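Local coordinates for protein polyporopepsin (Irpex lacteus, PDB 1WKR) that cleaves peptide bonds as a pepsin-like aspartic endopeptidase of broad specificity with milk-clotting activity, and is captured here with the inhibitor pepstatin, at residues A[147-151]-A[334-340]; A[215-219]-A[291-295]; A[250-256]-A[267-273]. The contacts are given in a common frame with arbitrary orientation. Numbering follows the deposited sequence.

Contact 1 (A[147-151]-A[334-340]). With SO4 (sulfate ion), chain I.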
# COMPACT_ATOMS: atom_id res chain seq x y z
N PHE A 147 9.54 -2.08 -1.73
CA PHE A 147 9.67 -0.62 -1.87
C PHE A 147 11.00 -0.21 -1.29
O PHE A 147 11.62 -0.94 -0.52
CB PHE A 147 8.52 0.10 -1.16
CG PHE A 147 7.13 -0.07 -1.74
CD1 PHE A 147 6.89 -0.66 -2.94
CD2 PHE A 147 6.07 0.49 -1.05
CE1 PHE A 147 5.59 -0.71 -3.48
CE2 PHE A 147 4.75 0.43 -1.55
CZ PHE A 147 4.54 -0.16 -2.78
N GLU A 148 11.48 0.98 -1.68
CA GLU A 148 12.74 1.51 -1.19
C GLU A 148 12.63 3.00 -1.01
O GLU A 148 11.83 3.65 -1.71
CB GLU A 148 13.87 1.21 -2.20
CG GLU A 148 14.14 -0.24 -2.37
CD GLU A 148 15.23 -0.55 -3.39
OE1 GLU A 148 15.81 0.39 -4.02
OE2 GLU A 148 15.47 -1.80 -3.54
N PRO A 149 13.43 3.60 -0.12
CA PRO A 149 13.40 5.07 -0.01
C PRO A 149 13.83 5.71 -1.32
O PRO A 149 14.48 5.09 -2.16
CB PRO A 149 14.46 5.34 1.09
CG PRO A 149 14.57 4.03 1.83
CD PRO A 149 14.44 2.97 0.76
N THR A 150 13.46 6.97 -1.46
CA THR A 150 13.75 7.68 -2.70
C THR A 150 14.30 9.11 -2.41
O THR A 150 13.99 9.69 -1.37
CB THR A 150 12.53 7.70 -3.51
OG1 THR A 150 12.90 8.23 -4.83
CG2 THR A 150 11.44 8.63 -2.99
N THR A 151 15.08 9.58 -3.38
CA THR A 151 15.54 11.03 -3.40
C THR A 151 15.25 11.52 -4.79
O THR A 151 15.86 12.62 -5.13
CB THR A 151 17.05 11.14 -3.11
OG1 THR A 151 17.77 10.39 -4.04
CG2 THR A 151 17.39 10.60 -1.67
N PHE A 334 17.92 -1.20 3.12
CA PHE A 334 17.57 0.23 3.28
C PHE A 334 16.87 0.47 4.62
O PHE A 334 16.56 1.65 4.87
CB PHE A 334 16.67 0.67 2.11
CG PHE A 334 17.36 0.60 0.80
CD1 PHE A 334 18.16 1.65 0.40
CD2 PHE A 334 17.21 -0.48 -0.07
CE1 PHE A 334 18.86 1.59 -0.89
CE2 PHE A 334 17.87 -0.53 -1.29
CZ PHE A 334 18.70 0.45 -1.66
N THR A 335 16.61 -0.51 5.47
CA THR A 335 15.92 -0.20 6.71
C THR A 335 16.64 0.90 7.47
O THR A 335 16.00 1.82 8.02
CB THR A 335 15.83 -1.46 7.57
OG1 THR A 335 15.11 -2.47 6.83
CG2 THR A 335 15.09 -1.21 8.89
N THR A 336 17.95 0.86 7.52
CA THR A 336 18.74 1.85 8.26
C THR A 336 19.27 2.97 7.35
O THR A 336 20.19 3.70 7.82
CB THR A 336 19.92 1.17 9.03
OG1 THR A 336 20.73 0.56 8.08
CG2 THR A 336 19.40 0.12 10.02
N ALA A 337 18.72 3.20 6.19
CA ALA A 337 19.17 4.30 5.36
C ALA A 337 18.98 5.63 6.04
O ALA A 337 18.14 5.84 6.92
CB ALA A 337 18.41 4.31 4.04
N THR A 338 19.81 6.61 5.64
CA THR A 338 19.72 7.99 6.17
C THR A 338 19.52 8.93 5.04
O THR A 338 19.89 10.13 5.15
CB THR A 338 20.98 8.34 7.02
OG1 THR A 338 22.13 8.37 6.15
CG2 THR A 338 21.18 7.38 8.13
N SER A 339 18.92 8.50 3.91
CA SER A 339 18.82 9.35 2.72
C SER A 339 17.73 10.41 2.79
O SER A 339 17.73 11.35 2.00
CB SER A 339 18.66 8.50 1.49
OG SER A 339 17.55 7.60 1.63
N ASN A 340 16.71 10.26 3.67
CA ASN A 340 15.71 11.31 3.84
C ASN A 340 16.31 12.56 4.49
O ASN A 340 17.30 12.41 5.24
CB ASN A 340 14.49 10.81 4.65
CG ASN A 340 13.70 9.72 3.99
OD1 ASN A 340 13.60 9.64 2.78
ND2 ASN A 340 13.12 8.86 4.81
OXT ASN A 340 15.73 13.63 4.29
S SO4 I . 23.04 -2.15 8.34
O1 SO4 I . 23.16 -3.73 8.79
O2 SO4 I . 21.94 -2.08 7.07
O3 SO4 I . 22.53 -1.27 9.58
O4 SO4 I . 24.26 -1.56 7.67
O HOH W 1 12.10 7.78 1.30
O HOH W 2 15.47 9.05 0.83

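Contact 2 (A[215-219]-A[291-295])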
# COMPACT_ATOMS: atom_id res chain seq x y z
N THR A 215 -1.67 3.51 1.03
CA THR A 215 -1.75 4.67 1.97
C THR A 215 -0.34 5.22 2.07
O THR A 215 0.61 4.49 2.34
CB THR A 215 -2.27 4.22 3.33
OG1 THR A 215 -3.67 3.92 3.22
CG2 THR A 215 -2.14 5.32 4.38
N THR A 216 -0.17 6.53 1.88
CA THR A 216 1.17 7.10 1.87
C THR A 216 1.80 7.03 3.26
O THR A 216 2.93 6.55 3.45
CB THR A 216 1.15 8.57 1.43
OG1 THR A 216 0.44 8.68 0.20
CG2 THR A 216 2.56 9.11 1.23
N LEU A 217 1.13 7.61 4.24
CA LEU A 217 1.67 7.81 5.56
C LEU A 217 1.58 6.53 6.41
O LEU A 217 0.90 5.58 6.05
CB LEU A 217 0.88 8.97 6.25
CG LEU A 217 1.00 10.31 5.55
CD1 LEU A 217 0.36 11.41 6.41
CD2 LEU A 217 2.45 10.74 5.20
N THR A 218 2.31 6.54 7.52
CA THR A 218 2.18 5.53 8.53
C THR A 218 1.15 6.07 9.52
O THR A 218 1.50 7.02 10.32
CB THR A 218 3.54 5.22 9.11
OG1 THR A 218 4.36 4.66 8.06
CG2 THR A 218 3.50 4.19 10.24
N LEU A 219 -0.08 5.66 9.41
CA LEU A 219 -1.17 6.27 10.17
C LEU A 219 -1.47 5.48 11.42
O LEU A 219 -1.51 4.24 11.42
CB LEU A 219 -2.45 6.34 9.31
CG LEU A 219 -2.37 7.20 8.04
CD1 LEU A 219 -3.73 7.12 7.30
CD2 LEU A 219 -2.03 8.64 8.41
N LEU A 291 7.29 14.93 9.28
CA LEU A 291 7.11 13.54 9.67
C LEU A 291 6.08 12.84 8.86
O LEU A 291 5.05 13.42 8.45
CB LEU A 291 6.80 13.41 11.14
CG LEU A 291 7.74 14.15 12.11
CD1 LEU A 291 7.37 13.87 13.54
CD2 LEU A 291 9.20 13.77 11.80
N ILE A 292 6.30 11.53 8.64
CA ILE A 292 5.35 10.71 7.86
C ILE A 292 4.45 9.85 8.72
O ILE A 292 3.66 9.10 8.18
CB ILE A 292 6.05 9.93 6.70
CG1 ILE A 292 7.23 9.03 7.17
CG2 ILE A 292 6.53 10.92 5.66
CD1 ILE A 292 6.81 7.93 8.12
N VAL A 293 4.55 9.99 10.03
CA VAL A 293 3.56 9.41 10.95
C VAL A 293 2.41 10.34 11.04
O VAL A 293 2.60 11.54 11.38
CB VAL A 293 4.20 9.12 12.33
CG1 VAL A 293 3.13 8.62 13.31
CG2 VAL A 293 5.31 8.11 12.18
N GLY A 294 1.22 9.89 10.72
CA GLY A 294 0.00 10.71 10.70
C GLY A 294 -1.12 10.17 11.48
O GLY A 294 -1.04 9.04 12.01
N ASP A 295 -2.20 10.92 11.55
CA ASP A 295 -3.38 10.58 12.31
C ASP A 295 -4.32 9.82 11.45
O ASP A 295 -4.77 10.32 10.39
CB ASP A 295 -4.02 11.88 12.84
CG ASP A 295 -5.04 11.65 13.95
OD1 ASP A 295 -5.70 10.62 13.99
OD2 ASP A 295 -5.12 12.50 14.90

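Contact 3 (A[250-256]-A[267-273])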
# COMPACT_ATOMS: atom_id res chain seq x y z
N TYR A 250 14.69 16.80 15.75
CA TYR A 250 15.08 15.70 14.85
C TYR A 250 16.33 15.00 15.36
O TYR A 250 16.40 13.78 15.38
CB TYR A 250 15.27 16.17 13.42
CG TYR A 250 15.73 15.02 12.54
CD1 TYR A 250 14.90 13.91 12.28
CD2 TYR A 250 17.04 14.96 12.03
CE1 TYR A 250 15.32 12.81 11.56
CE2 TYR A 250 17.47 13.87 11.28
CZ TYR A 250 16.59 12.79 11.07
OH TYR A 250 17.03 11.72 10.36
N ALA A 251 17.30 15.80 15.86
CA ALA A 251 18.51 15.17 16.40
C ALA A 251 18.20 14.22 17.54
O ALA A 251 18.84 13.21 17.73
CB ALA A 251 19.48 16.23 16.85
N ASN A 252 17.16 14.53 18.34
CA ASN A 252 16.70 13.73 19.46
C ASN A 252 15.64 12.73 19.14
O ASN A 252 15.16 11.99 20.03
CB ASN A 252 16.22 14.68 20.58
CG ASN A 252 17.38 15.34 21.27
OD1 ASN A 252 18.31 14.70 21.72
ND2 ASN A 252 17.34 16.65 21.23
N LEU A 253 15.20 12.64 17.89
CA LEU A 253 14.13 11.70 17.50
C LEU A 253 14.57 10.27 17.67
O LEU A 253 15.63 9.89 17.16
CB LEU A 253 13.71 11.99 16.06
CG LEU A 253 12.51 11.17 15.52
CD1 LEU A 253 11.24 11.40 16.29
CD2 LEU A 253 12.29 11.46 14.03
N GLN A 254 13.79 9.49 18.40
CA GLN A 254 14.08 8.05 18.60
C GLN A 254 13.32 7.20 17.59
O GLN A 254 12.38 7.67 16.94
CB GLN A 254 13.67 7.67 20.03
CG GLN A 254 14.04 8.58 21.22
CD GLN A 254 15.44 8.40 21.28
OE1 GLN A 254 16.06 7.36 21.78
NE2 GLN A 254 16.19 9.44 21.03
N SER A 255 13.73 5.93 17.50
CA SER A 255 13.01 4.96 16.67
C SER A 255 11.64 4.66 17.19
O SER A 255 11.37 4.73 18.41
CB SER A 255 13.78 3.67 16.54
OG SER A 255 15.02 3.93 15.87
N LEU A 256 10.74 4.30 16.29
CA LEU A 256 9.52 3.61 16.63
C LEU A 256 9.74 2.11 16.49
O LEU A 256 10.33 1.65 15.48
CB LEU A 256 8.37 4.00 15.73
CG LEU A 256 7.80 5.36 15.93
CD1 LEU A 256 6.89 5.82 14.77
CD2 LEU A 256 7.01 5.46 17.26
N LEU A 267 11.57 1.24 12.99
CA LEU A 267 11.40 2.36 12.05
C LEU A 267 12.23 3.54 12.61
O LEU A 267 11.88 4.20 13.61
CB LEU A 267 9.92 2.71 11.93
CG LEU A 267 9.58 3.67 10.79
CD1 LEU A 267 9.67 2.98 9.42
CD2 LEU A 267 8.18 4.25 10.98
N THR A 268 13.38 3.76 11.97
CA THR A 268 14.35 4.71 12.56
C THR A 268 13.89 6.14 12.43
O THR A 268 12.92 6.45 11.73
CB THR A 268 15.71 4.56 11.84
OG1 THR A 268 15.50 4.91 10.45
CG2 THR A 268 16.29 3.14 11.93
N ALA A 269 14.63 7.03 13.11
CA ALA A 269 14.35 8.46 12.98
C ALA A 269 14.32 8.89 11.54
O ALA A 269 13.35 9.58 11.10
CB ALA A 269 15.41 9.26 13.75
N ASN A 270 15.29 8.50 10.72
CA ASN A 270 15.30 8.97 9.35
C ASN A 270 14.08 8.41 8.56
O ASN A 270 13.53 9.08 7.67
CB ASN A 270 16.58 8.57 8.63
CG ASN A 270 16.70 9.25 7.28
OD1 ASN A 270 16.51 8.65 6.23
ND2 ASN A 270 17.10 10.54 7.32
N ALA A 271 13.69 7.16 8.89
CA ALA A 271 12.52 6.55 8.23
C ALA A 271 11.24 7.27 8.59
O ALA A 271 10.22 7.09 7.89
CB ALA A 271 12.41 5.10 8.67
N GLN A 272 11.21 8.03 9.68
CA GLN A 272 10.00 8.75 10.12
C GLN A 272 9.81 10.08 9.46
O GLN A 272 8.81 10.74 9.73
CB GLN A 272 10.04 8.94 11.65
CG GLN A 272 9.77 7.64 12.42
CD GLN A 272 10.05 7.82 13.89
OE1 GLN A 272 9.39 8.61 14.58
NE2 GLN A 272 11.05 7.14 14.39
N ILE A 273 10.74 10.49 8.58
CA ILE A 273 10.65 11.83 7.96
C ILE A 273 10.47 11.71 6.47
O ILE A 273 10.89 10.74 5.82
CB ILE A 273 11.86 12.75 8.35
CG1 ILE A 273 13.10 12.46 7.49
CG2 ILE A 273 12.09 12.66 9.85
CD1 ILE A 273 14.25 13.42 7.78
O HOH W 3 16.56 6.04 15.06

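Contact 1 (A[147-151]-A[334-340])
A chain terminus can be seated without direct hydrogen bonds to the loop beside it, as the C-terminal tail of this pepsin-like protease illustrates, lying along the loop that follows strand 142-146. Most of the buried surface belongs to P149, F334 and S339. P149 points at the C-terminal segment, and its ring meets three residues in turn: CD lies 3.5 Å from CB of F334, CG 4.4 Å from CB of A337, and CB 3.9 Å from OG of S339. F334 answers from the other segment; CB of E148 sits over one face of its ring, and the carboxylate carbon CD of E148 comes to 3.4 Å from CE2 of F334. A type I turn from F334 to A337, closed by the bond from A337 N to F334 O (3.0 Å), folds the tail so that the CA-to-CB bonds of F334 and A337 both point toward segment 147-151, where each CB meets P149. Farther along, CG2 of T151 packs 3.8 Å from the carbonyl O of S339.

No direct hydrogen bond joins the two segments. One water accepts from T150 N (3.2 Å) and donates to N340 OD1 (2.8 Å). A second donates to T150 O (2.7 Å) and to N340 OD1 (2.8 Å) while accepting from S339 OG (2.7 Å). The terminal carboxylate itself forms a salt bridge with R276. T336 OG1 donates to O3 of a sulfate, 3.0 Å away, probably from the crystallisation liquor. The chemistry thus implies association by van der Waals packing and solvent bridges, in which water satisfies both backbone polar groups of T150.

Contact 2 (A[215-219]-A[291-295])
The strand portions of 215-219 and 291-295, residues 218-219 and 293-295, pair in parallel in the C-terminal lobe of the pepsin fold, with 215-219 following shortly after the catalytic D212. T218 pairs with V293 and L219 with G294, at CA-CA distances of 4.8 and 4.6 Å. T218 supplies both hydrogen bonds: its N donates to I292 O (3.0 Å) and its O accepts from G294 N (2.9 Å). Two CA-H...O contacts reinforce the pairing, from V293 CA to T218 O (3.2 Å) and from L219 CA to G294 O (3.3 Å).

T218 and V293 share one face of the sheet, and OG1 of T218 is hydrogen-bonded to T311 of helix 310-313. L217 packs its CD2 4.0 Å from CB of I292. The active-site side is reached through L219, which packs on an apolar side chain of the bound pepstatin, and T216, which hydrogen-bonds to the inhibitor's backbone. Glycine at 294 suits the space available: an ideal CB there would lie just 2.9 Å from L219 CD2, a clash.

Contact 3 (A[250-256]-A[267-273])
An apolar cluster lies where the end of helix 247-251 passes the 3-10 turn 270-272. CD2 of L253 packs on CB of A269 (3.8 Å), and CG2 of I273 sits 3.7 Å from CE1 of Y250, whose ring edge also faces A269 O. At the strand end, CD1 of L256 and CD2 of L267 approach to 4.3 Å.

Polar groups ring this cluster. Q272 reaches across, its NE2 donating to Q254 O (2.9 Å), while its OE1 is taken by Y228. N270 ND2 donates to Y250 OH at 3.3 Å and also bonds the C-terminal residue N340. S255 OG, also bonded to E266, accepts from a water (2.7 Å) that itself accepts from A269 N (2.9 Å). Within the turn, T268 OG1 accepts from A271 N (3.3 Å), an ST motif. L256 N donates to L267 O (2.9 Å) and L267 N to L256 O (2.8 Å): the antiparallel hydrogen-bonded pair that ends the beta hairpin of strands 256-260 and 263-267.

In the fold
All three contacts involve the C-terminal half of the bilobal pepsin fold, contact 1 also drawing in the loop 147-151. Along the chain they are concentric: 147-151 and 334-340 bracket 215-219/291-295, which bracket 250-256/267-273. Their centres lie about 12 to 16 Å apart. Contacts 2 and 3 draw on strands of the same mixed sheet and meet where I292 N bonds Q272 O. Contact 3 touches contact 1 through N270 and N340, whereas contacts 1 and 2 stay about 6 Å apart at their nearest atoms. The 267-273 turn therefore links the chain terminus to the strand bordering 215-219, the segment that touches the inhibitor.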